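Local coordinates for lactaldehyde dehydrogenase (Methanocaldococcus jannaschii, PDB 3PQA), which oxidises lactaldehyde to lactate with NAD in coenzyme F420 biosynthesis, as a homotetrameric member of the aldehyde dehydrogenase family that prefers NAD over NADP, at residues Lys57-Ile61 and Ala183-Val189; Thr101-Ala105 and Ala148-Pro153; Pro143-Ser147 and Val172-Leu176. All coordinates share one frame; numbering follows the deposited sequence. Where two conformers were deposited one is given.

Contact 1 (Lys57-Ile61 and Ala183-Val189)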
ATOM      1  N   LYS B  57       6.945  21.065 -11.938  1.00 14.53           N
ATOM      2  CA  LYS B  57       8.320  21.482 -12.238  1.00 16.81           C
ATOM      3  C   LYS B  57       9.332  20.332 -12.099  1.00 13.86           C
ATOM      4  O   LYS B  57      10.135  20.094 -13.008  1.00 13.79           O
ATOM      5  CB  LYS B  57       8.730  22.675 -11.380  1.00 23.51           C
ATOM      6  CG  LYS B  57       9.993  23.351 -11.899  1.00 26.22           C
ATOM      7  CD  LYS B  57       9.948  24.857 -11.713  1.00 25.91           C
ATOM      8  CE  LYS B  57       9.095  25.544 -12.767  1.00 26.68           C
ATOM      9  NZ  LYS B  57       9.447  26.991 -12.805  1.00 26.52           N
ATOM     10  N   ARG B  58       9.275  19.611 -10.978  1.00 12.39           N
ATOM     11  CA  ARG B  58      10.106  18.417 -10.797  1.00 12.86           C
ATOM     12  C   ARG B  58       9.897  17.393 -11.909  1.00 11.49           C
ATOM     13  O   ARG B  58      10.870  16.862 -12.465  1.00 12.22           O
ATOM     14  CB  ARG B  58       9.867  17.786  -9.420  1.00 18.10           C
ATOM     15  CG  ARG B  58      10.584  18.493  -8.287  1.00 21.04           C
ATOM     16  CD  ARG B  58      10.118  17.961  -6.948  1.00 20.57           C
ATOM     17  NE  ARG B  58       8.841  18.545  -6.538  1.00 22.24           N
ATOM     18  CZ  ARG B  58       8.077  18.083  -5.553  1.00 22.01           C
ATOM     19  NH1 ARG B  58       6.946  18.714  -5.242  1.00 22.67           N
ATOM     20  NH2 ARG B  58       8.440  16.999  -4.871  1.00 22.43           N
ATOM     21  N   TYR B  59       8.628  17.122 -12.228  1.00 11.35           N
ATOM     22  CA  TYR B  59       8.280  16.198 -13.296  1.00 12.13           C
ATOM     23  C   TYR B  59       8.938  16.657 -14.606  1.00 12.10           C
ATOM     24  O   TYR B  59       9.603  15.866 -15.291  1.00 12.80           O
ATOM     25  CB  TYR B  59       6.752  16.109 -13.435  1.00 14.71           C
ATOM     26  CG  TYR B  59       6.289  15.323 -14.639  1.00 16.00           C
ATOM     27  CD1 TYR B  59       6.083  13.950 -14.563  1.00 15.14           C
ATOM     28  CD2 TYR B  59       6.046  15.964 -15.855  1.00 15.18           C
ATOM     29  CE1 TYR B  59       5.659  13.223 -15.684  1.00 16.24           C
ATOM     30  CE2 TYR B  59       5.618  15.255 -16.971  1.00 16.24           C
ATOM     31  CZ  TYR B  59       5.428  13.888 -16.878  1.00 15.39           C
ATOM     32  OH  TYR B  59       5.023  13.193 -17.995  1.00 16.47           O
ATOM     33  N   ASN B  60       8.748  17.931 -14.940  1.00 12.35           N
ATOM     34  CA  ASN B  60       9.291  18.472 -16.185  1.00 13.19           C
ATOM     35  C   ASN B  60      10.802  18.367 -16.271  1.00 12.25           C
ATOM     36  O   ASN B  60      11.342  17.984 -17.321  1.00 12.79           O
ATOM     37  CB  ASN B  60       8.850  19.925 -16.389  1.00 15.50           C
ATOM     38  CG  ASN B  60       7.388  20.034 -16.783  1.00 15.61           C
ATOM     39  OD1 ASN B  60       6.796  19.069 -17.274  1.00 15.78           O
ATOM     40  ND2 ASN B  60       6.794  21.215 -16.564  1.00 15.79           N
ATOM     41  N   ILE B  61      11.481  18.696 -15.171  1.00 11.93           N
ATOM     42  CA  ILE B  61      12.949  18.635 -15.101  1.00 12.43           C
ATOM     43  C   ILE B  61      13.424  17.206 -15.313  1.00 11.53           C
ATOM     44  O   ILE B  61      14.329  16.946 -16.110  1.00 12.39           O
ATOM     45  CB  ILE B  61      13.485  19.169 -13.760  1.00 14.42           C
ATOM     46  CG1 ILE B  61      13.323  20.686 -13.686  1.00 14.60           C
ATOM     47  CG2 ILE B  61      14.965  18.788 -13.573  1.00 14.60           C
ATOM     48  CD1 ILE B  61      13.448  21.230 -12.281  1.00 14.70           C
ATOM     49  N   ALA B 183      18.351  21.449 -18.069  1.00 15.00           N
ATOM     50  CA  ALA B 183      16.982  21.248 -17.591  1.00 14.35           C
ATOM     51  C   ALA B 183      16.585  22.288 -16.560  1.00 14.27           C
ATOM     52  O   ALA B 183      15.462  22.809 -16.592  1.00 15.01           O
ATOM     53  CB  ALA B 183      16.829  19.864 -17.008  1.00 14.24           C
ATOM     54  N   LEU B 184      17.500  22.580 -15.640  1.00 13.83           N
ATOM     55  CA  LEU B 184      17.253  23.584 -14.610  1.00 14.36           C
ATOM     56  C   LEU B 184      17.025  24.966 -15.241  1.00 14.68           C
ATOM     57  O   LEU B 184      16.065  25.662 -14.900  1.00 14.85           O
ATOM     58  CB  LEU B 184      18.405  23.623 -13.595  1.00 15.10           C
ATOM     59  CG  LEU B 184      18.567  22.381 -12.705  1.00 15.18           C
ATOM     60  CD1 LEU B 184      19.828  22.480 -11.844  1.00 15.16           C
ATOM     61  CD2 LEU B 184      17.319  22.130 -11.839  1.00 15.17           C
ATOM     62  N   LYS B 185      17.888  25.330 -16.184  1.00 15.72           N
ATOM     63  CA  LYS B 185      17.762  26.599 -16.911  1.00 17.70           C
ATOM     64  C   LYS B 185      16.429  26.713 -17.644  1.00 17.15           C
ATOM     65  O   LYS B 185      15.768  27.752 -17.580  1.00 17.19           O
ATOM     66  CB  LYS B 185      18.915  26.755 -17.901  1.00 21.03           C
ATOM     67  CG  LYS B 185      20.208  27.143 -17.232  1.00 22.44           C
ATOM     68  CD  LYS B 185      21.343  27.286 -18.229  1.00 22.11           C
ATOM     69  CE  LYS B 185      22.581  27.831 -17.532  1.00 22.68           C
ATOM     70  NZ  LYS B 185      23.831  27.349 -18.179  1.00 22.59           N
ATOM     71  N   LYS B 186      16.050  25.641 -18.335  1.00 17.93           N
ATOM     72  CA  LYS B 186      14.803  25.586 -19.094  1.00 19.69           C
ATOM     73  C   LYS B 186      13.580  25.904 -18.224  1.00 19.72           C
ATOM     74  O   LYS B 186      12.663  26.590 -18.673  1.00 19.72           O
ATOM     75  CB  LYS B 186      14.660  24.217 -19.754  1.00 22.94           C
ATOM     76  CG  LYS B 186      13.438  24.028 -20.636  1.00 23.74           C
ATOM     77  CD  LYS B 186      13.510  22.689 -21.366  1.00 23.95           C
ATOM     78  CE  LYS B 186      12.261  22.427 -22.204  1.00 24.00           C
ATOM     79  NZ  LYS B 186      12.171  23.377 -23.343  1.00 24.34           N
ATOM     80  N   TYR B 187      13.589  25.430 -16.977  1.00 20.39           N
ATOM     81  CA  TYR B 187      12.434  25.569 -16.085  1.00 21.60           C
ATOM     82  C   TYR B 187      12.650  26.586 -14.957  1.00 19.70           C
ATOM     83  O   TYR B 187      11.942  26.568 -13.950  1.00 19.45           O
ATOM     84  CB  TYR B 187      11.975  24.187 -15.585  1.00 27.11           C
ATOM     85  CG  TYR B 187      11.493  23.311 -16.725  1.00 30.51           C
ATOM     86  CD1 TYR B 187      12.293  22.290 -17.240  1.00 27.88           C
ATOM     87  CD2 TYR B 187      10.250  23.534 -17.319  1.00 27.88           C
ATOM     88  CE1 TYR B 187      11.854  21.505 -18.307  1.00 30.81           C
ATOM     89  CE2 TYR B 187       9.805  22.763 -18.383  1.00 30.79           C
ATOM     90  CZ  TYR B 187      10.606  21.747 -18.873  1.00 28.20           C
ATOM     91  OH  TYR B 187      10.155  20.984 -19.924  1.00 30.94           O
ATOM     92  N   ASN B 188      13.639  27.462 -15.163  1.00 20.03           N
ATOM     93  CA  ASN B 188      13.940  28.608 -14.290  0.50 20.59           C
ATOM     94  C   ASN B 188      14.254  28.279 -12.829  1.00 18.58           C
ATOM     95  O   ASN B 188      13.826  28.977 -11.907  1.00 18.57           O
ATOM     96  CB  ASN B 188      12.849  29.675 -14.410  0.50 24.84           C
ATOM     97  CG  ASN B 188      12.641  30.110 -15.836  0.50 24.86           C
ATOM     98  OD1 ASN B 188      13.607  30.347 -16.567  0.50 25.35           O
ATOM     99  ND2 ASN B 188      11.387  30.197 -16.254  0.50 25.40           N
ATOM    100  N   VAL B 189      15.036  27.221 -12.637  1.00 17.36           N
ATOM    101  CA  VAL B 189      15.481  26.834 -11.320  1.00 16.94           C
ATOM    102  C   VAL B 189      16.964  27.175 -11.214  1.00 17.55           C
ATOM    103  O   VAL B 189      17.718  26.922 -12.161  1.00 17.48           O
ATOM    104  CB  VAL B 189      15.239  25.319 -11.075  1.00 16.59           C
ATOM    105  CG1 VAL B 189      15.758  24.885  -9.706  1.00 16.93           C
ATOM    106  CG2 VAL B 189      13.750  25.003 -11.232  1.00 16.88           C
TER
HETATM  107  O   HOH W   1      10.044  18.137 -19.841  1.00 25.12           O
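Lys57 supplies the one direct hydrogen bond between the helical turn 57-61 and segment 183-189: its NZ donates to Tyr187 O over 2.8 Å. The ammonium meets this carbonyl at a C=O...N angle of 148°, tilted 29° out of its plane. The lysine chain starts out anti to its own backbone nitrogen (chi1 -165°) and then bends at chi2 and chi3, which carries NZ over to a backbone oxygen where the partner helix has ended. That end is a Schellman motif, with Asn188 at positive phi and Val189 N bonded back to Leu184 O. A water makes a second polar link, donating to Asn60 O at 2.8 Å and hydrogen-bonded to Tyr187 OH at 2.9 Å.

The aromatic part is a CH-pi contact. Asn60 CB lies over one face of the Tyr187 ring, toward the rim and 3.7 Å from its centroid; Lys186 CG, from the residue before, lies by the opposite face.

Apolar contacts gather on Ile61. Its CD1 touches both Val189 CG2 (3.9 Å) and Leu184 CD2 (4.0 Å), its CG1 runs beside Tyr187 CD1, and its CG2 reaches the methyl of Ala183. Val189 CG2 also touches Lys57 CD at 3.8 Å.

The contact packs helix 55-71 onto the C-terminal end of helix 171-186, the crossover helix between parallel strands 160-165 and 194-196. Leu53 packs on both Ile61 and Val189, and on another side of helix 55-71 Arg58 and Tyr59 touch helix 88-111.

Contact 2 (Thr101-Ala105 and Ala148-Pro153)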
ATOM      1  N   THR B 101      15.392   5.391 -15.558  1.00 10.84           N
ATOM      2  CA  THR B 101      15.468   5.810 -14.162  1.00 10.63           C
ATOM      3  C   THR B 101      14.950   7.235 -13.974  1.00  9.74           C
ATOM      4  O   THR B 101      14.196   7.508 -13.039  1.00  9.52           O
ATOM      5  CB  THR B 101      16.922   5.656 -13.660  1.00 11.37           C
ATOM      6  OG1 THR B 101      17.258   4.269 -13.737  1.00 12.29           O
ATOM      7  CG2 THR B 101      17.086   6.134 -12.223  1.00 12.19           C
ATOM      8  N   PHE B 102      15.368   8.150 -14.855  1.00 10.20           N
ATOM      9  CA  PHE B 102      14.844   9.513 -14.784  1.00 10.95           C
ATOM     10  C   PHE B 102      13.342   9.560 -15.051  1.00 10.57           C
ATOM     11  O   PHE B 102      12.618  10.278 -14.363  1.00 11.18           O
ATOM     12  CB  PHE B 102      15.657  10.476 -15.669  1.00 13.15           C
ATOM     13  CG  PHE B 102      16.913  10.972 -15.000  1.00 13.79           C
ATOM     14  CD1 PHE B 102      16.849  11.971 -14.026  1.00 13.32           C
ATOM     15  CD2 PHE B 102      18.161  10.420 -15.321  1.00 13.37           C
ATOM     16  CE1 PHE B 102      18.019  12.428 -13.384  1.00 13.81           C
ATOM     17  CE2 PHE B 102      19.322  10.867 -14.684  1.00 13.86           C
ATOM     18  CZ  PHE B 102      19.249  11.868 -13.718  1.00 13.39           C
ATOM     19  N   LYS B 103      12.868   8.778 -16.024  1.00 11.06           N
ATOM     20  CA  LYS B 103      11.423   8.748 -16.312  1.00 12.21           C
ATOM     21  C   LYS B 103      10.569   8.179 -15.179  1.00 11.22           C
ATOM     22  O   LYS B 103       9.471   8.670 -14.920  1.00 11.35           O
ATOM     23  CB  LYS B 103      11.135   8.004 -17.604  1.00 16.75           C
ATOM     24  CG  LYS B 103      11.687   8.709 -18.809  1.00 18.30           C
ATOM     25  CD  LYS B 103      11.247   8.048 -20.086  1.00 18.38           C
ATOM     26  CE  LYS B 103      11.508   9.007 -21.241  1.00 18.92           C
ATOM     27  NZ  LYS B 103      10.925   8.486 -22.513  1.00 19.24           N
ATOM     28  N   LEU B 104      11.084   7.158 -14.508  1.00 10.22           N
ATOM     29  CA  LEU B 104      10.385   6.551 -13.387  1.00 10.39           C
ATOM     30  C   LEU B 104      10.300   7.509 -12.210  1.00 10.11           C
ATOM     31  O   LEU B 104       9.278   7.574 -11.515  1.00 10.99           O
ATOM     32  CB  LEU B 104      11.046   5.233 -12.968  1.00 12.96           C
ATOM     33  CG  LEU B 104      10.162   4.309 -12.127  1.00 13.81           C
ATOM     34  CD1 LEU B 104       8.858   3.987 -12.840  1.00 13.26           C
ATOM     35  CD2 LEU B 104      10.911   3.021 -11.788  1.00 13.22           C
ATOM     36  N   ALA B 105      11.373   8.268 -11.976  1.00 10.05           N
ATOM     37  CA  ALA B 105      11.316   9.291 -10.943  1.00  9.66           C
ATOM     38  C   ALA B 105      10.241  10.338 -11.247  1.00  9.56           C
ATOM     39  O   ALA B 105       9.508  10.754 -10.341  1.00  9.90           O
ATOM     40  CB  ALA B 105      12.663   9.954 -10.793  1.00  9.83           C
ATOM     41  N   ALA B 148      22.117   8.275 -11.806  1.00 10.56           N
ATOM     42  CA  ALA B 148      20.692   8.494 -12.038  1.00  9.81           C
ATOM     43  C   ALA B 148      19.867   7.951 -10.856  1.00  9.05           C
ATOM     44  O   ALA B 148      18.878   8.556 -10.442  1.00  9.28           O
ATOM     45  CB  ALA B 148      20.238   7.866 -13.368  1.00 11.22           C
ATOM     46  N   HIS B 149      20.298   6.823 -10.311  1.00  8.92           N
ATOM     47  CA  HIS B 149      19.595   6.201  -9.176  1.00  9.22           C
ATOM     48  C   HIS B 149      19.685   6.998  -7.883  1.00  9.35           C
ATOM     49  O   HIS B 149      18.955   6.700  -6.937  1.00  9.46           O
ATOM     50  CB  HIS B 149      20.068   4.763  -8.960  1.00 12.03           C
ATOM     51  CG  HIS B 149      19.291   3.764  -9.753  1.00 12.70           C
ATOM     52  ND1 HIS B 149      17.972   3.478  -9.486  1.00 12.52           N
ATOM     53  CD2 HIS B 149      19.640   3.000 -10.814  1.00 12.50           C
ATOM     54  CE1 HIS B 149      17.545   2.565 -10.342  1.00 12.73           C
ATOM     55  NE2 HIS B 149      18.537   2.254 -11.155  1.00 12.79           N
ATOM     56  N   LYS B 150      20.573   7.998  -7.829  1.00 10.02           N
ATOM     57  CA  LYS B 150      20.623   8.903  -6.682  1.00 11.68           C
ATOM     58  C   LYS B 150      20.050  10.285  -7.003  1.00  9.90           C
ATOM     59  O   LYS B 150      19.281  10.843  -6.214  1.00 10.78           O
ATOM     60  CB  LYS B 150      22.054   9.055  -6.161  1.00 16.11           C
ATOM     61  CG  LYS B 150      22.699   7.741  -5.717  1.00 17.46           C
ATOM     62  CD  LYS B 150      24.040   7.975  -5.029  1.00 17.65           C
ATOM     63  CE  LYS B 150      24.827   6.651  -4.878  1.00 17.92           C
ATOM     64  NZ  LYS B 150      24.112   5.671  -3.997  1.00 18.08           N
ATOM     65  N   ILE B 151      20.467  10.851  -8.139  1.00  8.99           N
ATOM     66  CA  ILE B 151      19.982  12.160  -8.593  1.00 10.09           C
ATOM     67  C   ILE B 151      18.474  12.204  -8.848  1.00  8.55           C
ATOM     68  O   ILE B 151      17.799  13.125  -8.368  1.00  8.92           O
ATOM     69  CB  ILE B 151      20.751  12.650  -9.851  1.00 13.06           C
ATOM     70  CG1 ILE B 151      22.244  12.786  -9.524  1.00 13.47           C
ATOM     71  CG2 ILE B 151      20.186  13.996 -10.365  1.00 13.51           C
ATOM     72  CD1 ILE B 151      23.121  12.983 -10.758  1.00 14.14           C
ATOM     73  N   ALA B 152      17.963  11.243  -9.618  1.00  8.63           N
ATOM     74  CA  ALA B 152      16.545  11.256  -9.983  1.00  8.46           C
ATOM     75  C   ALA B 152      15.615  11.238  -8.738  1.00  8.03           C
ATOM     76  O   ALA B 152      14.753  12.131  -8.595  1.00  8.56           O
ATOM     77  CB  ALA B 152      16.222  10.123 -10.952  1.00  9.12           C
ATOM     78  N   PRO B 153      15.801  10.267  -7.814  1.00  8.74           N
ATOM     79  CA  PRO B 153      14.978  10.334  -6.583  1.00  8.48           C
ATOM     80  C   PRO B 153      15.211  11.575  -5.708  1.00  8.80           C
ATOM     81  O   PRO B 153      14.265  12.059  -5.082  1.00  9.54           O
ATOM     82  CB  PRO B 153      15.336   9.055  -5.821  1.00  9.84           C
ATOM     83  CG  PRO B 153      16.622   8.582  -6.401  1.00 12.37           C
ATOM     84  CD  PRO B 153      16.724   9.110  -7.806  1.00  9.93           C
TER
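Segments 101-105 of helix 88-111 and 148-153 of helix 145-156 run nearly the same way, their axes 25° apart and 8.8 Å at closest approach, with Phe102 CA and Ala152 CA nearest at 5.4 Å. The second is kinked: the nitrogens of Lys150 and Pro153 make no bond to the preceding turn.

Small residues permit the close spacing. The CB methyls of Ala105 and Ala152 meet at 3.6 Å, and the Phe102 ring lies against two alanines, its CE2 3.4 Å from Ala148 CB and its CD1 3.6 Å from Ala152 CB. Ile151 CG2 comes to the edge of that ring, near its plane. Thr101 works differently. With CG2 anti to the backbone N, its methyl is carried against Ala148 O and over the centre of the His149 imidazole, 10° off the ring normal, a CH-pi contact.

Helix 88-111 thus packs onto a beta-alpha-beta crossover helix, with the His149 side chain about 8 Å from that of Glu241, an active-site residue by similarity. The interface is one of methyls and ring carbons; its polar groups bond outside it. Thr101 OG1 has two acceptors, Asn145 OD1 and Arg97 O, which must share its single proton, and His149 NE2 weakly bonds Asp430 OD1.

Contact 3 (Pro143-Ser147 and Val172-Leu176)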
ATOM      1  N   PRO B 143      28.648   4.626 -13.861  1.00 13.89           N
ATOM      2  CA  PRO B 143      28.628   6.015 -13.401  1.00 13.86           C
ATOM      3  C   PRO B 143      27.419   6.811 -13.880  1.00 13.76           C
ATOM      4  O   PRO B 143      27.046   7.801 -13.242  1.00 14.55           O
ATOM      5  CB  PRO B 143      29.935   6.585 -13.979  1.00 14.52           C
ATOM      6  CG  PRO B 143      30.174   5.771 -15.215  1.00 14.04           C
ATOM      7  CD  PRO B 143      29.703   4.391 -14.874  1.00 14.58           C
ATOM      8  N   LEU B 144      26.809   6.410 -14.989  1.00 13.34           N
ATOM      9  CA  LEU B 144      25.655   7.147 -15.473  1.00 13.64           C
ATOM     10  C   LEU B 144      24.387   6.658 -14.769  1.00 13.45           C
ATOM     11  O   LEU B 144      23.698   7.442 -14.121  1.00 12.42           O
ATOM     12  CB  LEU B 144      25.520   7.072 -16.995  1.00 15.03           C
ATOM     13  CG  LEU B 144      24.303   7.759 -17.629  1.00 15.46           C
ATOM     14  CD1 LEU B 144      24.275   9.246 -17.307  1.00 15.20           C
ATOM     15  CD2 LEU B 144      24.272   7.528 -19.143  1.00 15.13           C
ATOM     16  N   ASN B 145      24.084   5.370 -14.878  1.00 13.69           N
ATOM     17  CA  ASN B 145      22.853   4.876 -14.233  1.00 14.20           C
ATOM     18  C   ASN B 145      22.889   4.903 -12.699  1.00 12.55           C
ATOM     19  O   ASN B 145      21.869   5.172 -12.068  1.00 12.07           O
ATOM     20  CB  ASN B 145      22.404   3.502 -14.766  1.00 15.86           C
ATOM     21  CG  ASN B 145      20.935   3.186 -14.424  1.00 15.95           C
ATOM     22  OD1 ASN B 145      20.061   4.066 -14.471  1.00 15.95           O
ATOM     23  ND2 ASN B 145      20.666   1.938 -14.083  1.00 15.99           N
ATOM     24  N   LEU B 146      24.045   4.636 -12.090  1.00 12.42           N
ATOM     25  CA  LEU B 146      24.101   4.681 -10.632  1.00 13.56           C
ATOM     26  C   LEU B 146      24.059   6.118 -10.095  1.00 13.06           C
ATOM     27  O   LEU B 146      23.617   6.333  -8.972  1.00 13.80           O
ATOM     28  CB  LEU B 146      25.269   3.878 -10.057  1.00 15.98           C
ATOM     29  CG  LEU B 146      25.163   2.359 -10.253  1.00 16.00           C
ATOM     30  CD1 LEU B 146      26.375   1.637  -9.664  1.00 16.35           C
ATOM     31  CD2 LEU B 146      23.872   1.790  -9.657  1.00 16.30           C
ATOM     32  N   SER B 147      24.519   7.085 -10.897  1.00 12.39           N
ATOM     33  CA  SER B 147      24.244   8.508 -10.618  1.00 11.98           C
ATOM     34  C   SER B 147      22.747   8.810 -10.752  1.00 11.55           C
ATOM     35  O   SER B 147      22.172   9.496  -9.896  1.00 11.92           O
ATOM     36  CB  SER B 147      25.076   9.429 -11.517  1.00 12.75           C
ATOM     37  OG  SER B 147      26.463   9.335 -11.184  1.00 13.71           O
ATOM     38  N   VAL B 172      31.352  10.918 -17.979  1.00 14.25           N
ATOM     39  CA  VAL B 172      29.931  10.808 -18.252  1.00 14.55           C
ATOM     40  C   VAL B 172      29.136  11.618 -17.222  1.00 13.37           C
ATOM     41  O   VAL B 172      28.075  12.133 -17.549  1.00 13.75           O
ATOM     42  CB  VAL B 172      29.435   9.350 -18.358  1.00 16.79           C
ATOM     43  CG1 VAL B 172      29.172   8.742 -16.982  1.00 18.50           C
ATOM     44  CG2 VAL B 172      28.195   9.283 -19.241  1.00 18.50           C
ATOM     45  N   CYS B 173      29.666  11.731 -15.998  1.00 12.80           N
ATOM     46  CA  CYS B 173      29.022  12.501 -14.918  1.00 12.97           C
ATOM     47  C   CYS B 173      29.098  13.993 -15.166  1.00 13.12           C
ATOM     48  O   CYS B 173      28.164  14.733 -14.825  1.00 13.57           O
ATOM     49  CB  CYS B 173      29.651  12.163 -13.570  1.00 13.74           C
ATOM     50  SG  CYS B 173      29.335  10.445 -13.123  1.00 16.05           S
ATOM     51  N   ILE B 174      30.204  14.430 -15.768  1.00 13.02           N
ATOM     52  CA  ILE B 174      30.342  15.825 -16.202  1.00 13.91           C
ATOM     53  C   ILE B 174      29.309  16.114 -17.295  1.00 12.23           C
ATOM     54  O   ILE B 174      28.665  17.164 -17.282  1.00 12.62           O
ATOM     55  CB  ILE B 174      31.799  16.151 -16.663  1.00 16.72           C
ATOM     56  CG1 ILE B 174      32.732  16.177 -15.447  1.00 17.21           C
ATOM     57  CG2 ILE B 174      31.852  17.482 -17.394  1.00 17.21           C
ATOM     58  CD1 ILE B 174      34.228  16.019 -15.799  1.00 17.33           C
ATOM     59  N   GLU B 175      29.123  15.158 -18.205  1.00 12.17           N
ATOM     60  CA  GLU B 175      28.103  15.289 -19.242  1.00 13.35           C
ATOM     61  C   GLU B 175      26.687  15.325 -18.674  1.00 12.70           C
ATOM     62  O   GLU B 175      25.856  16.114 -19.129  1.00 12.11           O
ATOM     63  CB  GLU B 175      28.233  14.199 -20.299  1.00 17.08           C
ATOM     64  CG  GLU B 175      29.451  14.379 -21.246  1.00 18.85           C
ATOM     65  CD  GLU B 175      29.633  15.814 -21.726  1.00 17.97           C
ATOM     66  OE1 GLU B 175      28.734  16.357 -22.410  1.00 19.00           O
ATOM     67  OE2 GLU B 175      30.678  16.413 -21.393  1.00 18.98           O
ATOM     68  N   LEU B 176      26.423  14.470 -17.685  1.00 12.49           N
ATOM     69  CA  LEU B 176      25.101  14.454 -17.043  1.00 12.16           C
ATOM     70  C   LEU B 176      24.838  15.776 -16.321  1.00 11.92           C
ATOM     71  O   LEU B 176      23.712  16.280 -16.343  1.00 12.45           O
ATOM     72  CB  LEU B 176      24.962  13.263 -16.087  1.00 13.48           C
ATOM     73  CG  LEU B 176      23.642  13.141 -15.308  1.00 13.36           C
ATOM     74  CD1 LEU B 176      22.455  12.958 -16.257  1.00 13.58           C
ATOM     75  CD2 LEU B 176      23.725  11.988 -14.312  1.00 13.60           C
TER
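Segment 143-147 meets the first turns of helix 171-186, with Leu144 CA and Val172 CA nearest at 6.3 Å. Val172 CG1 touches both Pro143 CG (3.6 Å) and Leu144 CB (4.0 Å). Chi1 of 82° puts this methyl between the valine's own backbone N and carbonyl carbon, while CG2 also reaches Leu144 CB. One turn on, Leu176 CD2 meets both Leu144 CD1 and Ser147 CB, the two leucine chains crossing at a slant.

The sulfur of Cys173 sits over a small polar patch, 3.5 Å from Pro143 O and 3.6 Å from Ser147 OG. Ser147 OG donates to Pro143 O over 2.6 Å, in the carbonyl plane at a C=O...O angle of 160°. With an alanine in place of Ser147, the Pro143 carbonyl would probably lose its hydroxyl donor, and the Cys173 sulfur one of its two oxygen neighbours.

Helices 145-156 and 171-186 belong to successive beta-alpha-beta crossovers, 122-138 to 160-165 and 160-165 to 194-196, of the Rossmann-like NAD-binding domain. Their contact is mostly apolar, one sulfur set against two oxygens, with no hydrogen bond between the segments; Glu94 OE2 accepts from Leu144 N and Asn145 N, which ties this turn to helix 88-111.

Following the chain, helix 55-71 comes first, and contact 1 closes the longest loop when helix 171-186 ends against it. Contacts 2 and 3 both nest inside that loop. They cross each other: contact 2 opens on helix 88-111, contact 3 opens at 143-147, contact 2 then closes on helix 145-156, and contact 3 closes at 172-176. The two share helix 145-156 and touch through Ile151 CD1 and Leu176 CD2, 3.7 Å apart. Contacts 1 and 3 use opposite ends of helix 171-186, with centres about 19 Å apart. Together they tie helices 55-71 and 88-111 to the crossover helices 145-156 and 171-186 of the mixed sheet that holds strands 122-138 and 160-165.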